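Local coordinates for protein alpha-1,4-endofucoidanase (Mariniflexile fucanivorans, PDB 6DLH) that hydrolyses internal alpha-1,4 linkages of fucoidan as a retaining glycoside hydrolase of family 107, its catalytic domain followed by Ig-like domains that bind calcium, at residues 150-156 with 226-232; 217-223 with 261-266; 248-252 with 284-288. Residues are numbered along the deposited sequence.

Contact 1. Residues 150-156 with 226-232; sequences SYNLLAR and DSADNVM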
ATOM      1  N   SER A 150     -12.838  -1.671 -10.821  1.00 42.12           N
ATOM      2  CA  SER A 150     -13.430  -2.681 -11.683  1.00 40.88           C
ATOM      3  C   SER A 150     -12.813  -2.661 -13.081  1.00 38.98           C
ATOM      4  O   SER A 150     -12.785  -3.697 -13.739  1.00 40.02           O
ATOM      5  CB  SER A 150     -14.931  -2.532 -11.734  1.00 41.02           C
ATOM      6  OG  SER A 150     -15.519  -2.925 -10.499  1.00 41.80           O
ATOM      7  N   TYR A 151     -12.322  -1.490 -13.511  1.00 37.98           N
ATOM      8  CA  TYR A 151     -11.716  -1.297 -14.820  1.00 40.19           C
ATOM      9  C   TYR A 151     -10.367  -2.009 -14.898  1.00 43.85           C
ATOM     10  O   TYR A 151      -9.885  -2.280 -15.993  1.00 43.20           O
ATOM     11  CB  TYR A 151     -11.520   0.189 -15.138  1.00 39.40           C
ATOM     12  CG  TYR A 151     -12.716   0.878 -15.748  1.00 40.54           C
ATOM     13  CD1 TYR A 151     -12.941   0.857 -17.118  1.00 41.07           C
ATOM     14  CD2 TYR A 151     -13.628   1.554 -14.953  1.00 39.55           C
ATOM     15  CE1 TYR A 151     -14.046   1.486 -17.680  1.00 40.64           C
ATOM     16  CE2 TYR A 151     -14.734   2.191 -15.500  1.00 40.12           C
ATOM     17  CZ  TYR A 151     -14.948   2.155 -16.868  1.00 40.55           C
ATOM     18  OH  TYR A 151     -16.041   2.785 -17.398  1.00 36.81           O
ATOM     19  N   ASN A 152      -9.756  -2.260 -13.731  1.00 45.84           N
ATOM     20  CA  ASN A 152      -8.560  -3.077 -13.588  1.00 46.52           C
ATOM     21  C   ASN A 152      -7.518  -2.677 -14.635  1.00 47.35           C
ATOM     22  O   ASN A 152      -7.188  -1.499 -14.750  1.00 48.61           O
ATOM     23  CB  ASN A 152      -8.916  -4.559 -13.432  1.00 48.08           C
ATOM     24  CG  ASN A 152      -9.532  -5.170 -14.674  1.00 54.86           C
ATOM     25  OD1 ASN A 152      -8.821  -5.536 -15.611  1.00 53.97           O
ATOM     26  ND2 ASN A 152     -10.851  -5.291 -14.689  1.00 51.28           N
ATOM     27  N   LEU A 153      -7.034  -3.653 -15.417  1.00 51.66           N
ATOM     28  CA  LEU A 153      -5.930  -3.453 -16.349  1.00 52.06           C
ATOM     29  C   LEU A 153      -6.370  -2.719 -17.619  1.00 51.61           C
ATOM     30  O   LEU A 153      -5.529  -2.186 -18.344  1.00 51.14           O
ATOM     31  CB  LEU A 153      -5.279  -4.808 -16.657  1.00 51.57           C
ATOM     32  CG  LEU A 153      -4.525  -5.453 -15.491  1.00 52.31           C
ATOM     33  CD1 LEU A 153      -4.321  -6.941 -15.721  1.00 49.21           C
ATOM     34  CD2 LEU A 153      -3.194  -4.756 -15.235  1.00 49.18           C
ATOM     35  N   LEU A 154      -7.684  -2.661 -17.873  1.00 51.99           N
ATOM     36  CA  LEU A 154      -8.213  -1.916 -19.008  1.00 50.79           C
ATOM     37  C   LEU A 154      -8.001  -0.420 -18.795  1.00 52.13           C
ATOM     38  O   LEU A 154      -7.773   0.027 -17.671  1.00 54.31           O
ATOM     39  CB  LEU A 154      -9.701  -2.231 -19.192  1.00 49.83           C
ATOM     40  CG  LEU A 154     -10.042  -3.581 -19.826  1.00 53.37           C
ATOM     41  CD1 LEU A 154      -8.977  -4.024 -20.822  1.00 53.12           C
ATOM     42  CD2 LEU A 154     -10.262  -4.651 -18.771  1.00 51.77           C
ATOM     43  N   ALA A 155      -8.078   0.342 -19.890  1.00 51.80           N
ATOM     44  CA  ALA A 155      -7.961   1.790 -19.837  1.00 54.43           C
ATOM     45  C   ALA A 155      -9.351   2.416 -19.738  1.00 57.03           C
ATOM     46  O   ALA A 155     -10.212   2.168 -20.579  1.00 59.78           O
ATOM     47  CB  ALA A 155      -7.213   2.295 -21.046  1.00 53.33           C
ATOM     48  N   ARG A 156      -9.547   3.236 -18.701  1.00 57.51           N
ATOM     49  CA  ARG A 156     -10.830   3.863 -18.431  1.00 58.32           C
ATOM     50  C   ARG A 156     -11.130   4.873 -19.533  1.00 58.99           C
ATOM     51  O   ARG A 156     -12.249   4.931 -20.035  1.00 60.40           O
ATOM     52  CB  ARG A 156     -10.807   4.526 -17.049  1.00 59.64           C
ATOM     53  CG  ARG A 156     -12.175   4.873 -16.479  1.00 56.89           C
ATOM     54  CD  ARG A 156     -12.003   5.816 -15.305  1.00 58.68           C
ATOM     55  NE  ARG A 156     -13.252   6.394 -14.838  1.00 61.78           N
ATOM     56  CZ  ARG A 156     -13.985   5.907 -13.843  1.00 60.59           C
ATOM     57  NH1 ARG A 156     -13.597   4.818 -13.200  1.00 59.92           N
ATOM     58  NH2 ARG A 156     -15.105   6.514 -13.498  1.00 59.25           N
ATOM     59  N   ASP A 226     -14.953  -0.936  -7.058  1.00 31.45           N
ATOM     60  CA  ASP A 226     -15.367   0.397  -7.451  1.00 33.74           C
ATOM     61  C   ASP A 226     -15.653   0.417  -8.952  1.00 36.70           C
ATOM     62  O   ASP A 226     -15.199  -0.466  -9.678  1.00 36.58           O
ATOM     63  CB  ASP A 226     -14.264   1.398  -7.099  1.00 33.49           C
ATOM     64  CG  ASP A 226     -14.716   2.842  -6.975  1.00 34.30           C
ATOM     65  OD1 ASP A 226     -15.936   3.093  -7.066  1.00 32.53           O
ATOM     66  OD2 ASP A 226     -13.833   3.708  -6.774  1.00 35.01           O
ATOM     67  N   SER A 227     -16.409   1.432  -9.399  1.00 34.53           N
ATOM     68  CA  SER A 227     -16.646   1.698 -10.811  1.00 36.34           C
ATOM     69  C   SER A 227     -17.299   0.502 -11.500  1.00 35.72           C
ATOM     70  O   SER A 227     -17.142   0.329 -12.705  1.00 37.18           O
ATOM     71  CB  SER A 227     -15.370   2.096 -11.508  1.00 36.43           C
ATOM     72  OG  SER A 227     -14.888   3.328 -11.001  1.00 41.34           O
ATOM     73  N   ALA A 228     -18.044  -0.293 -10.721  1.00 36.42           N
ATOM     74  CA  ALA A 228     -18.609  -1.563 -11.148  1.00 37.34           C
ATOM     75  C   ALA A 228     -19.727  -1.362 -12.174  1.00 39.92           C
ATOM     76  O   ALA A 228     -19.764  -2.062 -13.177  1.00 43.18           O
ATOM     77  CB  ALA A 228     -19.070  -2.349  -9.943  1.00 35.47           C
ATOM     78  N   ASP A 229     -20.629  -0.403 -11.940  1.00 39.08           N
ATOM     79  CA  ASP A 229     -21.700  -0.171 -12.897  1.00 40.97           C
ATOM     80  C   ASP A 229     -21.155   0.506 -14.154  1.00 42.68           C
ATOM     81  O   ASP A 229     -21.700   0.308 -15.238  1.00 45.84           O
ATOM     82  CB  ASP A 229     -22.913   0.545 -12.292  1.00 38.85           C
ATOM     83  CG  ASP A 229     -22.620   1.929 -11.739  1.00 40.23           C
ATOM     84  OD1 ASP A 229     -21.439   2.326 -11.724  1.00 39.97           O
ATOM     85  OD2 ASP A 229     -23.583   2.602 -11.322  1.00 42.83           O
ATOM     86  N   ASN A 230     -20.084   1.299 -14.005  1.00 41.62           N
ATOM     87  CA  ASN A 230     -19.477   1.988 -15.136  1.00 40.45           C
ATOM     88  C   ASN A 230     -19.056   0.984 -16.211  1.00 42.70           C
ATOM     89  O   ASN A 230     -19.257   1.232 -17.398  1.00 41.91           O
ATOM     90  CB  ASN A 230     -18.263   2.834 -14.737  1.00 40.35           C
ATOM     91  CG  ASN A 230     -18.562   3.919 -13.723  1.00 39.93           C
ATOM     92  OD1 ASN A 230     -18.847   3.640 -12.561  1.00 38.17           O
ATOM     93  ND2 ASN A 230     -18.458   5.168 -14.146  1.00 39.76           N
ATOM     94  N   VAL A 231     -18.459  -0.142 -15.792  1.00 45.01           N
ATOM     95  CA  VAL A 231     -17.822  -1.052 -16.733  1.00 46.03           C
ATOM     96  C   VAL A 231     -18.646  -2.327 -16.916  1.00 47.27           C
ATOM     97  O   VAL A 231     -18.762  -2.825 -18.035  1.00 51.14           O
ATOM     98  CB  VAL A 231     -16.348  -1.355 -16.383  1.00 47.30           C
ATOM     99  CG1 VAL A 231     -16.192  -2.020 -15.020  1.00 47.37           C
ATOM    100  CG2 VAL A 231     -15.672  -2.185 -17.464  1.00 44.04           C
ATOM    101  N   MET A 232     -19.216  -2.852 -15.829  1.00 45.13           N
ATOM    102  CA  MET A 232     -19.951  -4.104 -15.911  1.00 46.77           C
ATOM    103  C   MET A 232     -21.350  -3.899 -16.486  1.00 49.59           C
ATOM    104  O   MET A 232     -21.856  -4.774 -17.185  1.00 49.56           O
ATOM    105  CB  MET A 232     -20.037  -4.798 -14.551  1.00 45.83           C
ATOM    106  CG  MET A 232     -18.745  -5.471 -14.207  1.00 45.68           C
ATOM    107  SD  MET A 232     -18.367  -5.487 -12.461  1.00 47.65           S
ATOM    108  CE  MET A 232     -19.181  -6.980 -11.921  1.00 42.40           C
TER
HETATM  109  O   HOH W   1     -15.739   5.918 -10.995  1.00 36.76           O
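Two hydrogen bonds converge on one carbonyl: Ser150 N and Ser150 OG donate to Asp226 O at 2.9 and 2.6 Å, so the residue just past strand 143-149 is tied to the end of strand 222-226. A third bond runs from Arg156 NH1 to Ser227 OG (3.0 Å), a hydroxyl also held by Asn149. Water 1 makes a second link, 2.6 Å from Arg156 NH2 and 2.7 Å from Ser227 OG. Both segments leave the C-terminal ends of neighbouring parallel strands of the catalytic domain, the end that, in the related GH29 alpha-L-fucosidases, carries the active site. The Asp226 carboxylate is hydrogen-bonded to Asn270 and Tyr147; a bound ethanediol, probably from the crystallisation liquor, lies about 4 Å from the side chain. Packing contacts add to these bonds. The Tyr151 ring lies with one face on Val231, whose CB is 3.8 Å from the ring centroid and 11° off its normal, while Ser227 CB meets the ring edge. Ser150 CB touches Val231 CG1 at 3.6 Å.

Contact 2. Residues 217-223 with 261-266; sequences GDLIDAW and GNPNAA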
ATOM      1  N   GLY A 217      -5.825 -16.057   0.985  1.00 39.95           N
ATOM      2  CA  GLY A 217      -6.712 -16.834   1.835  1.00 37.35           C
ATOM      3  C   GLY A 217      -7.498 -15.940   2.790  1.00 40.67           C
ATOM      4  O   GLY A 217      -8.028 -14.904   2.387  1.00 42.47           O
ATOM      5  N   ASP A 218      -7.548 -16.339   4.064  1.00 40.77           N
ATOM      6  CA  ASP A 218      -8.386 -15.676   5.050  1.00 41.37           C
ATOM      7  C   ASP A 218      -7.700 -14.425   5.611  1.00 40.23           C
ATOM      8  O   ASP A 218      -8.150 -13.869   6.613  1.00 38.29           O
ATOM      9  CB  ASP A 218      -8.829 -16.655   6.141  1.00 41.55           C
ATOM     10  CG  ASP A 218      -7.712 -17.051   7.093  1.00 46.04           C
ATOM     11  OD1 ASP A 218      -6.592 -16.498   6.957  1.00 42.97           O
ATOM     12  OD2 ASP A 218      -7.968 -17.913   7.965  1.00 46.22           O
ATOM     13  N   LEU A 219      -6.611 -13.986   4.968  1.00 37.52           N
ATOM     14  CA  LEU A 219      -5.960 -12.742   5.342  1.00 37.09           C
ATOM     15  C   LEU A 219      -6.773 -11.560   4.807  1.00 38.89           C
ATOM     16  O   LEU A 219      -6.524 -10.410   5.178  1.00 36.00           O
ATOM     17  CB  LEU A 219      -4.525 -12.738   4.801  1.00 35.57           C
ATOM     18  CG  LEU A 219      -3.526 -13.668   5.503  1.00 37.53           C
ATOM     19  CD1 LEU A 219      -2.174 -13.624   4.809  1.00 36.01           C
ATOM     20  CD2 LEU A 219      -3.360 -13.317   6.975  1.00 36.14           C
ATOM     21  N   ILE A 220      -7.750 -11.867   3.938  1.00 39.14           N
ATOM     22  CA  ILE A 220      -8.630 -10.896   3.300  1.00 39.13           C
ATOM     23  C   ILE A 220     -10.066 -11.188   3.726  1.00 38.22           C
ATOM     24  O   ILE A 220     -10.582 -12.258   3.413  1.00 43.03           O
ATOM     25  CB  ILE A 220      -8.483 -10.974   1.767  1.00 39.07           C
ATOM     26  CG1 ILE A 220      -7.088 -10.534   1.316  1.00 38.63           C
ATOM     27  CG2 ILE A 220      -9.589 -10.180   1.077  1.00 39.49           C
ATOM     28  CD1 ILE A 220      -6.866 -10.607  -0.174  1.00 37.93           C
ATOM     29  N   ASP A 221     -10.717 -10.231   4.404  1.00 33.25           N
ATOM     30  CA  ASP A 221     -12.060 -10.477   4.914  1.00 32.36           C
ATOM     31  C   ASP A 221     -13.132  -9.934   3.970  1.00 30.49           C
ATOM     32  O   ASP A 221     -14.267 -10.400   4.002  1.00 29.71           O
ATOM     33  CB  ASP A 221     -12.261  -9.954   6.339  1.00 31.03           C
ATOM     34  CG  ASP A 221     -11.308 -10.568   7.343  1.00 31.63           C
ATOM     35  OD1 ASP A 221     -10.152 -10.126   7.386  1.00 32.24           O
ATOM     36  OD2 ASP A 221     -11.732 -11.487   8.069  1.00 34.01           O
ATOM     37  N   ALA A 222     -12.774  -8.943   3.143  1.00 32.42           N
ATOM     38  CA  ALA A 222     -13.754  -8.231   2.333  1.00 30.66           C
ATOM     39  C   ALA A 222     -13.080  -7.680   1.086  1.00 29.95           C
ATOM     40  O   ALA A 222     -11.901  -7.352   1.133  1.00 30.44           O
ATOM     41  CB  ALA A 222     -14.388  -7.111   3.132  1.00 28.99           C
ATOM     42  N   TRP A 223     -13.855  -7.595  -0.006  1.00 29.99           N
ATOM     43  CA  TRP A 223     -13.458  -6.955  -1.249  1.00 29.81           C
ATOM     44  C   TRP A 223     -14.503  -5.903  -1.621  1.00 29.98           C
ATOM     45  O   TRP A 223     -15.695  -6.193  -1.626  1.00 31.42           O
ATOM     46  CB  TRP A 223     -13.375  -7.991  -2.380  1.00 29.94           C
ATOM     47  CG  TRP A 223     -12.381  -9.099  -2.212  1.00 29.61           C
ATOM     48  CD1 TRP A 223     -12.545 -10.250  -1.500  1.00 28.62           C
ATOM     49  CD2 TRP A 223     -11.083  -9.183  -2.828  1.00 29.06           C
ATOM     50  NE1 TRP A 223     -11.430 -11.035  -1.616  1.00 32.57           N
ATOM     51  CE2 TRP A 223     -10.517 -10.407  -2.423  1.00 30.47           C
ATOM     52  CE3 TRP A 223     -10.346  -8.344  -3.672  1.00 30.44           C
ATOM     53  CZ2 TRP A 223      -9.244 -10.807  -2.827  1.00 30.36           C
ATOM     54  CZ3 TRP A 223      -9.086  -8.736  -4.070  1.00 31.06           C
ATOM     55  CH2 TRP A 223      -8.545  -9.952  -3.649  1.00 30.39           C
ATOM     56  N   GLY A 261     -10.661 -18.291  -2.929  1.00 49.26           N
ATOM     57  CA  GLY A 261      -9.600 -18.122  -1.943  1.00 46.21           C
ATOM     58  C   GLY A 261     -10.124 -18.094  -0.507  1.00 46.02           C
ATOM     59  O   GLY A 261      -9.573 -18.756   0.374  1.00 44.14           O
ATOM     60  N   ASN A 262     -11.181 -17.304  -0.283  1.00 47.30           N
ATOM     61  CA  ASN A 262     -11.832 -17.230   1.017  1.00 47.82           C
ATOM     62  C   ASN A 262     -13.341 -17.299   0.806  1.00 49.23           C
ATOM     63  O   ASN A 262     -13.934 -16.354   0.296  1.00 51.79           O
ATOM     64  CB  ASN A 262     -11.445 -15.970   1.796  1.00 44.50           C
ATOM     65  CG  ASN A 262     -12.042 -15.917   3.187  1.00 45.56           C
ATOM     66  OD1 ASN A 262     -12.631 -16.886   3.671  1.00 43.59           O
ATOM     67  ND2 ASN A 262     -11.879 -14.786   3.855  1.00 46.55           N
ATOM     68  N   PRO A 263     -14.004 -18.416   1.190  1.00 49.63           N
ATOM     69  CA  PRO A 263     -15.436 -18.577   0.939  1.00 49.55           C
ATOM     70  C   PRO A 263     -16.270 -17.677   1.849  1.00 49.11           C
ATOM     71  O   PRO A 263     -17.479 -17.567   1.668  1.00 48.68           O
ATOM     72  CB  PRO A 263     -15.689 -20.064   1.247  1.00 47.39           C
ATOM     73  CG  PRO A 263     -14.615 -20.429   2.251  1.00 46.21           C
ATOM     74  CD  PRO A 263     -13.416 -19.577   1.883  1.00 44.90           C
ATOM     75  N   ASN A 264     -15.609 -17.040   2.822  1.00 47.93           N
ATOM     76  CA  ASN A 264     -16.286 -16.204   3.799  1.00 46.84           C
ATOM     77  C   ASN A 264     -16.041 -14.728   3.492  1.00 44.13           C
ATOM     78  O   ASN A 264     -16.526 -13.857   4.209  1.00 46.21           O
ATOM     79  CB  ASN A 264     -15.844 -16.527   5.228  1.00 49.08           C
ATOM     80  CG  ASN A 264     -16.280 -17.898   5.697  1.00 52.16           C
ATOM     81  OD1 ASN A 264     -17.399 -18.334   5.431  1.00 51.61           O
ATOM     82  ND2 ASN A 264     -15.407 -18.575   6.425  1.00 52.11           N
ATOM     83  N   ALA A 265     -15.277 -14.454   2.432  1.00 40.03           N
ATOM     84  CA  ALA A 265     -14.976 -13.085   2.052  1.00 39.73           C
ATOM     85  C   ALA A 265     -16.265 -12.370   1.644  1.00 38.71           C
ATOM     86  O   ALA A 265     -17.028 -12.886   0.830  1.00 38.99           O
ATOM     87  CB  ALA A 265     -13.940 -13.073   0.954  1.00 37.02           C
ATOM     88  N   ALA A 266     -16.499 -11.188   2.233  1.00 37.22           N
ATOM     89  CA  ALA A 266     -17.665 -10.363   1.934  1.00 32.69           C
ATOM     90  C   ALA A 266     -17.370  -9.471   0.730  1.00 31.87           C
ATOM     91  O   ALA A 266     -16.288  -8.887   0.644  1.00 33.31           O
ATOM     92  CB  ALA A 266     -18.035  -9.554   3.151  1.00 31.76           C
TER
HETATM   93  O   HOH W   2     -15.541 -11.749   5.724  1.00 41.01           O
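With chi1 in the t well and chi2 near 9°, Asn262 uses both ends of its amide. Asn262 ND2 reaches across to Ile220 O (2.9 Å), whereas Asn262 OD1 accepts from Asn264 N (3.1 Å) in an Asx turn that overlaps the type I turn running to Ala265. One side chain thereby shapes its own loop and fixes it to the other segment. Beyond the turn the backbones pair as parallel strands: Ala266 N donates to Asp221 O (3.0 Å) and Trp223 N to Ala266 O (2.8 Å), bracketing the Ala222-Ala266 bridge. The contact pairs the N-terminal starts of two adjacent parallel strands, 222-226 and 266-269, of a catalytic-domain beta-alpha-beta unit whose connection includes helices 228-233 and 249-259. Ala222 and Ala266 point to the same face, their CB atoms 4.4 Å apart. Trp223, chi1 m, turns to the other face; its indole edge meets the methyl of Ala265, with CD1 4.0 Å from CB, and the side chain packs on Leu209 and Ala213 of helix 198-216. Asp221 points away from 261-266 and forms a salt bridge with Arg143. Gly217, at phi 60°, ends the helical conformation and rests its CA 3.7 Å from Gly261 O.

Contact 3. Residues 248-252 with 284-288; sequences QRIYQ and ATLFD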
ATOM      1  N   GLN A 248     -25.986 -11.082 -14.535  1.00 55.07           N
ATOM      2  CA  GLN A 248     -24.912 -10.648 -13.652  1.00 55.60           C
ATOM      3  C   GLN A 248     -23.760 -11.653 -13.683  1.00 58.53           C
ATOM      4  O   GLN A 248     -23.405 -12.218 -12.649  1.00 61.46           O
ATOM      5  CB  GLN A 248     -25.438 -10.507 -12.222  1.00 52.64           C
ATOM      6  CG  GLN A 248     -26.703  -9.668 -12.101  1.00 50.62           C
ATOM      7  CD  GLN A 248     -27.188  -9.568 -10.677  1.00 50.59           C
ATOM      8  OE1 GLN A 248     -26.677 -10.224  -9.772  1.00 50.27           O
ATOM      9  NE2 GLN A 248     -28.193  -8.734 -10.467  1.00 51.51           N
ATOM     10  N   ARG A 249     -23.176 -11.866 -14.870  1.00 56.55           N
ATOM     11  CA  ARG A 249     -22.189 -12.924 -15.035  1.00 55.74           C
ATOM     12  C   ARG A 249     -20.817 -12.422 -14.596  1.00 55.54           C
ATOM     13  O   ARG A 249     -20.071 -13.155 -13.946  1.00 55.10           O
ATOM     14  CB  ARG A 249     -22.168 -13.468 -16.468  1.00 58.77           C
ATOM     15  CG  ARG A 249     -23.312 -14.418 -16.800  1.00 60.25           C
ATOM     16  CD  ARG A 249     -23.268 -15.716 -16.016  1.00 57.07           C
ATOM     17  NE  ARG A 249     -24.360 -16.619 -16.356  1.00 57.16           N
ATOM     18  CZ  ARG A 249     -24.678 -17.716 -15.674  1.00 55.90           C
ATOM     19  NH1 ARG A 249     -25.696 -18.467 -16.060  1.00 54.26           N
ATOM     20  NH2 ARG A 249     -23.980 -18.062 -14.606  1.00 53.98           N
ATOM     21  N   ILE A 250     -20.505 -11.170 -14.962  1.00 50.02           N
ATOM     22  CA  ILE A 250     -19.278 -10.515 -14.540  1.00 46.94           C
ATOM     23  C   ILE A 250     -19.275 -10.379 -13.017  1.00 46.36           C
ATOM     24  O   ILE A 250     -18.265 -10.658 -12.378  1.00 46.09           O
ATOM     25  CB  ILE A 250     -19.090  -9.163 -15.255  1.00 46.77           C
ATOM     26  CG1 ILE A 250     -19.313  -9.292 -16.766  1.00 46.19           C
ATOM     27  CG2 ILE A 250     -17.726  -8.576 -14.922  1.00 43.84           C
ATOM     28  CD1 ILE A 250     -19.161  -8.001 -17.541  1.00 48.69           C
ATOM     29  N   TYR A 251     -20.420  -9.975 -12.445  1.00 44.53           N
ATOM     30  CA  TYR A 251     -20.559  -9.877 -11.001  1.00 43.14           C
ATOM     31  C   TYR A 251     -20.203 -11.215 -10.363  1.00 45.35           C
ATOM     32  O   TYR A 251     -19.524 -11.252  -9.337  1.00 45.50           O
ATOM     33  CB  TYR A 251     -21.945  -9.355 -10.609  1.00 40.65           C
ATOM     34  CG  TYR A 251     -22.175  -7.908 -10.971  1.00 39.63           C
ATOM     35  CD1 TYR A 251     -21.730  -6.876 -10.152  1.00 37.29           C
ATOM     36  CD2 TYR A 251     -22.815  -7.566 -12.149  1.00 38.14           C
ATOM     37  CE1 TYR A 251     -21.929  -5.546 -10.493  1.00 34.62           C
ATOM     38  CE2 TYR A 251     -23.017  -6.242 -12.507  1.00 36.02           C
ATOM     39  CZ  TYR A 251     -22.578  -5.229 -11.674  1.00 35.63           C
ATOM     40  OH  TYR A 251     -22.775  -3.927 -12.041  1.00 32.80           O
ATOM     41  N   GLN A 252     -20.643 -12.299 -11.015  1.00 46.34           N
ATOM     42  CA  GLN A 252     -20.415 -13.663 -10.562  1.00 48.55           C
ATOM     43  C   GLN A 252     -18.934 -14.017 -10.672  1.00 47.05           C
ATOM     44  O   GLN A 252     -18.362 -14.592  -9.747  1.00 47.49           O
ATOM     45  CB  GLN A 252     -21.238 -14.648 -11.395  1.00 47.57           C
ATOM     46  CG  GLN A 252     -21.246 -16.058 -10.820  1.00 47.18           C
ATOM     47  CD  GLN A 252     -22.146 -16.999 -11.583  1.00 45.58           C
ATOM     48  OE1 GLN A 252     -22.329 -16.859 -12.793  1.00 42.10           O
ATOM     49  NE2 GLN A 252     -22.708 -17.968 -10.874  1.00 41.65           N
ATOM     50  N   ALA A 284     -28.904  -4.654  -3.866  1.00 32.40           N
ATOM     51  CA  ALA A 284     -27.909  -5.712  -3.904  1.00 35.04           C
ATOM     52  C   ALA A 284     -28.025  -6.511  -5.203  1.00 37.25           C
ATOM     53  O   ALA A 284     -29.127  -6.867  -5.627  1.00 36.29           O
ATOM     54  CB  ALA A 284     -28.094  -6.610  -2.705  1.00 34.10           C
ATOM     55  N   THR A 285     -26.872  -6.786  -5.832  1.00 37.41           N
ATOM     56  CA  THR A 285     -26.802  -7.838  -6.830  1.00 38.02           C
ATOM     57  C   THR A 285     -26.840  -9.176  -6.098  1.00 40.28           C
ATOM     58  O   THR A 285     -26.948  -9.212  -4.873  1.00 39.19           O
ATOM     59  CB  THR A 285     -25.549  -7.731  -7.705  1.00 36.59           C
ATOM     60  OG1 THR A 285     -24.408  -7.971  -6.879  1.00 36.83           O
ATOM     61  CG2 THR A 285     -25.435  -6.413  -8.436  1.00 38.30           C
ATOM     62  N   LEU A 286     -26.745 -10.273  -6.857  1.00 44.20           N
ATOM     63  CA  LEU A 286     -26.737 -11.600  -6.261  1.00 46.08           C
ATOM     64  C   LEU A 286     -25.393 -11.857  -5.574  1.00 45.87           C
ATOM     65  O   LEU A 286     -25.221 -12.882  -4.919  1.00 47.77           O
ATOM     66  CB  LEU A 286     -27.022 -12.641  -7.350  1.00 45.67           C
ATOM     67  CG  LEU A 286     -28.452 -12.663  -7.899  1.00 46.28           C
ATOM     68  CD1 LEU A 286     -28.493 -13.294  -9.282  1.00 44.74           C
ATOM     69  CD2 LEU A 286     -29.407 -13.377  -6.952  1.00 43.64           C
ATOM     70  N   PHE A 287     -24.454 -10.911  -5.703  1.00 45.68           N
ATOM     71  CA  PHE A 287     -23.078 -11.170  -5.301  1.00 46.87           C
ATOM     72  C   PHE A 287     -22.582 -10.156  -4.268  1.00 44.61           C
ATOM     73  O   PHE A 287     -21.424 -10.217  -3.862  1.00 45.68           O
ATOM     74  CB  PHE A 287     -22.185 -11.343  -6.538  1.00 49.19           C
ATOM     75  CG  PHE A 287     -22.663 -12.433  -7.465  1.00 52.56           C
ATOM     76  CD1 PHE A 287     -22.502 -13.771  -7.130  1.00 55.04           C
ATOM     77  CD2 PHE A 287     -23.320 -12.124  -8.647  1.00 55.48           C
ATOM     78  CE1 PHE A 287     -22.968 -14.774  -7.968  1.00 58.40           C
ATOM     79  CE2 PHE A 287     -23.792 -13.126  -9.481  1.00 57.72           C
ATOM     80  CZ  PHE A 287     -23.616 -14.450  -9.140  1.00 57.31           C
ATOM     81  N   ASP A 288     -23.474  -9.259  -3.822  1.00 42.38           N
ATOM     82  CA  ASP A 288     -23.177  -8.294  -2.774  1.00 36.73           C
ATOM     83  C   ASP A 288     -23.457  -8.910  -1.405  1.00 35.15           C
ATOM     84  O   ASP A 288     -24.575  -9.339  -1.132  1.00 32.95           O
ATOM     85  CB  ASP A 288     -24.010  -7.022  -2.950  1.00 35.88           C
ATOM     86  CG  ASP A 288     -23.484  -6.078  -4.015  1.00 35.72           C
ATOM     87  OD1 ASP A 288     -22.396  -5.487  -3.795  1.00 35.29           O
ATOM     88  OD2 ASP A 288     -24.167  -5.931  -5.048  1.00 34.45           O
TER
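Phe287 lays one face of its ring over the start of helix 249-259: Gln252 CA sits 3.5 Å from the ring centroid, 11° off the normal, in a CH-pi contact. Around the same ring, Phe287 CZ touches Gln252 CB at 3.3 Å, and Phe287 CD2 packs on Tyr251 CB at 3.7 Å. A second CH-pi contact is made by Thr285, whose CG2 lies 4.2 Å from the centroid of the Tyr251 ring. The one hydrogen bond across the segments joins Leu286 N to Gln248 OE1 (2.9 Å), so the residue at the helix N-cap position also holds the loop. Within the loop, Thr285 to Asp288 form a type I turn. Thr285 OG1 accepts from Phe287 N (3.2 Å) in an ST turn and donates to Asp288 OD2 (2.8 Å). Strand 266-269 packs against this junction through Phe269, which meets Tyr251 edge-to-face and also touches Thr285 and Phe287, while Met232 of helix 228-233 packs on Tyr251 and helix 198-216 takes Ile250.

The three contacts belong to the parallel beta/alpha catalytic domain rather than to the Ig-like modules. Their centres lie about 21 Å (contacts 1 and 2), 15 Å (1 and 3) and 16 Å (2 and 3) apart. Strand 222-226 spans the first pair: contact 2 secures its start beside strand 266-269, contact 1 its end beside strand 143-149. Along the chain, contact 2 alternates with each of the others, whereas contact 1 closes before contact 3 opens. Contacts 1 and 3 touch directly, Met232 CE lying 3.1 Å from Tyr251 CD1, which joins helices 228-233 and 249-259. Strand 222-226 is thus tied to its neighbours at both ends, and contact 3 joins helix 249-259 to the loop after strand 266-269.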